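Local coordinates for nitrosopumilus output domain-containing protein (Pyrococcus horikoshii, PDB 2P9X) that is of unknown function but binds zinc ions and folds as a small, almost entirely helical domain, at residues 81-86 against 90-95. Residues are numbered along the deposited sequence; the frame is centred on the assembly and turned at random.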
loop_
_atom_site.group_PDB
_atom_site.type_symbol
_atom_site.label_atom_id
_atom_site.label_comp_id
_atom_site.label_asym_id
_atom_site.label_seq_id
_atom_site.Cartn_x
_atom_site.Cartn_y
_atom_site.Cartn_z
ATOM N N ILE A 81 26.049 -10.826 8.227
ATOM C CA ILE A 81 25.343 -12.051 7.895
ATOM C C ILE A 81 25.070 -11.991 6.396
ATOM O O ILE A 81 25.054 -10.926 5.791
ATOM C CB ILE A 81 24.024 -12.076 8.671
ATOM C CG1 ILE A 81 24.286 -12.399 10.148
ATOM C CG2 ILE A 81 23.105 -13.183 8.112
ATOM C CD1 ILE A 81 23.188 -11.850 11.060
ATOM N N GLU A 82 24.912 -13.153 5.754
ATOM C CA GLU A 82 24.837 -13.010 4.306
ATOM C C GLU A 82 23.397 -13.093 3.779
ATOM O O GLU A 82 23.128 -12.928 2.599
ATOM C CB GLU A 82 25.706 -14.112 3.692
ATOM C CG GLU A 82 27.186 -13.926 4.032
ATOM C CD GLU A 82 28.008 -15.024 3.393
ATOM O OE1 GLU A 82 27.922 -15.199 2.186
ATOM O OE2 GLU A 82 28.775 -15.664 4.110
ATOM N N ALA A 83 22.462 -13.388 4.704
ATOM C CA ALA A 83 21.063 -13.548 4.309
ATOM C C ALA A 83 20.572 -12.426 3.387
ATOM O O ALA A 83 20.820 -11.240 3.589
ATOM C CB ALA A 83 20.207 -13.612 5.579
ATOM N N ASN A 84 19.877 -12.865 2.310
ATOM C CA ASN A 84 19.235 -11.918 1.394
ATOM C C ASN A 84 17.706 -12.013 1.498
ATOM O O ASN A 84 16.948 -11.345 0.805
ATOM C CB ASN A 84 19.662 -12.287 -0.028
ATOM C CG ASN A 84 21.165 -12.261 -0.128
ATOM O OD1 ASN A 84 21.809 -11.244 0.094
ATOM N ND2 ASN A 84 21.725 -13.392 -0.594
ATOM N N SER A 85 17.230 -12.881 2.387
ATOM C CA SER A 85 15.799 -13.061 2.607
ATOM C C SER A 85 15.572 -13.330 4.091
ATOM O O SER A 85 16.486 -13.756 4.797
ATOM C CB SER A 85 15.268 -14.247 1.801
ATOM O OG SER A 85 15.733 -15.473 2.337
ATOM N N LEU A 86 14.356 -13.091 4.563
ATOM C CA LEU A 86 14.051 -13.321 5.967
ATOM C C LEU A 86 14.229 -14.803 6.319
ATOM O O LEU A 86 14.669 -15.130 7.422
ATOM C CB LEU A 86 12.622 -12.864 6.281
ATOM C CG LEU A 86 12.195 -12.876 7.749
ATOM C CD1 LEU A 86 13.049 -11.898 8.552
ATOM C CD2 LEU A 86 10.730 -12.489 7.844
ATOM N N VAL A 90 16.644 -16.150 9.313
ATOM C CA VAL A 90 16.249 -16.979 10.444
ATOM C C VAL A 90 17.133 -18.219 10.487
ATOM O O VAL A 90 17.547 -18.662 11.559
ATOM C CB VAL A 90 14.762 -17.394 10.332
ATOM C CG1 VAL A 90 14.419 -18.433 11.391
ATOM C CG2 VAL A 90 13.877 -16.157 10.503
ATOM N N SER A 91 17.422 -18.772 9.314
ATOM C CA SER A 91 18.269 -19.956 9.231
ATOM C C SER A 91 19.657 -19.647 9.774
ATOM O O SER A 91 20.234 -20.442 10.512
ATOM C CB SER A 91 18.371 -20.439 7.784
ATOM O OG SER A 91 17.132 -20.967 7.347
ATOM N N GLU A 92 20.188 -18.485 9.405
ATOM C CA GLU A 92 21.507 -18.077 9.863
ATOM C C GLU A 92 21.524 -17.828 11.364
ATOM O O GLU A 92 22.477 -18.202 12.053
ATOM C CB GLU A 92 21.968 -16.829 9.106
ATOM C CG GLU A 92 21.602 -16.871 7.625
ATOM C CD GLU A 92 22.752 -16.486 6.714
ATOM O OE1 GLU A 92 23.907 -16.459 7.190
ATOM O OE2 GLU A 92 22.502 -16.228 5.516
ATOM N N ILE A 93 20.472 -17.200 11.880
ATOM C CA ILE A 93 20.391 -16.935 13.314
ATOM C C ILE A 93 20.354 -18.254 14.088
ATOM O O ILE A 93 20.995 -18.390 15.131
ATOM C CB ILE A 93 19.132 -16.121 13.666
ATOM C CG1 ILE A 93 19.261 -14.700 13.116
ATOM C CG2 ILE A 93 18.941 -16.091 15.182
ATOM C CD1 ILE A 93 18.004 -13.864 13.319
ATOM N N ARG A 94 19.599 -19.223 13.581
ATOM C CA ARG A 94 19.507 -20.519 14.238
ATOM C C ARG A 94 20.864 -21.224 14.223
ATOM O O ARG A 94 21.205 -21.943 15.159
ATOM C CB ARG A 94 18.441 -21.385 13.562
ATOM C CG ARG A 94 17.016 -20.889 13.806
ATOM C CD ARG A 94 15.999 -21.671 12.991
ATOM N NE ARG A 94 15.959 -23.087 13.346
ATOM C CZ ARG A 94 15.363 -23.575 14.428
ATOM N NH1 ARG A 94 14.745 -22.763 15.277
ATOM N NH2 ARG A 94 15.380 -24.880 14.658
ATOM N N LYS A 95 21.642 -21.007 13.166
ATOM C CA LYS A 95 22.961 -21.625 13.077
ATOM C C LYS A 95 23.923 -20.963 14.057
ATOM O O LYS A 95 24.752 -21.635 14.677
ATOM C CB LYS A 95 23.515 -21.513 11.652
ATOM C CG LYS A 95 22.725 -22.298 10.621
ATOM C CD LYS A 95 23.392 -22.264 9.256
ATOM C CE LYS A 95 22.581 -23.043 8.229
ATOM N NZ LYS A 95 23.203 -22.995 6.877
#
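E92 reaches from the middle of helix 86-97 back to I81 and A83 in the loop that leads into that helix, in an all-helical fold where the loop follows helix 59-76 and packs against it through I81 on K74. The motif is a capped helix start: S85 holds the N-cap position, its OG bonded to the backbone N of E88, and E88 in turn accepts a hydrogen bond from the backbone N of N84. I81 and E92 run past each other in opposite directions. The methyl CG2 of I81, anti to its backbone N, lies against the carboxylate and stands 3.5 Å from E92 OE1. A83 offers its CB to the other oxygen, 3.5 Å from E92 OE2. The chain of E92 is bent at chi2 (-133°), and its carboxylate lies across both methyl groups, with OE1 nearer I81 and OE2 nearer A83. OE2 comes to 3.0 Å from the backbone N of A83, but the angle is too poor for a hydrogen bond. E82 carries a like charge, its OE2 5.8 Å from E92 OE1, a spacing that may slightly disfavour two full charges. With an alanine at E92, the I81 and A83 methyls would probably lose their carboxylate contact on this side and a gap would open between loop and helix. Farther along, L86 packs on F49 and I69, and V90 on L8 and P46. A backbone bond of the helix's first turn joins these two residues, V90 N to L86 O at 2.9 Å, while V90 CG2 sits 3.3 Å from that same L86 O.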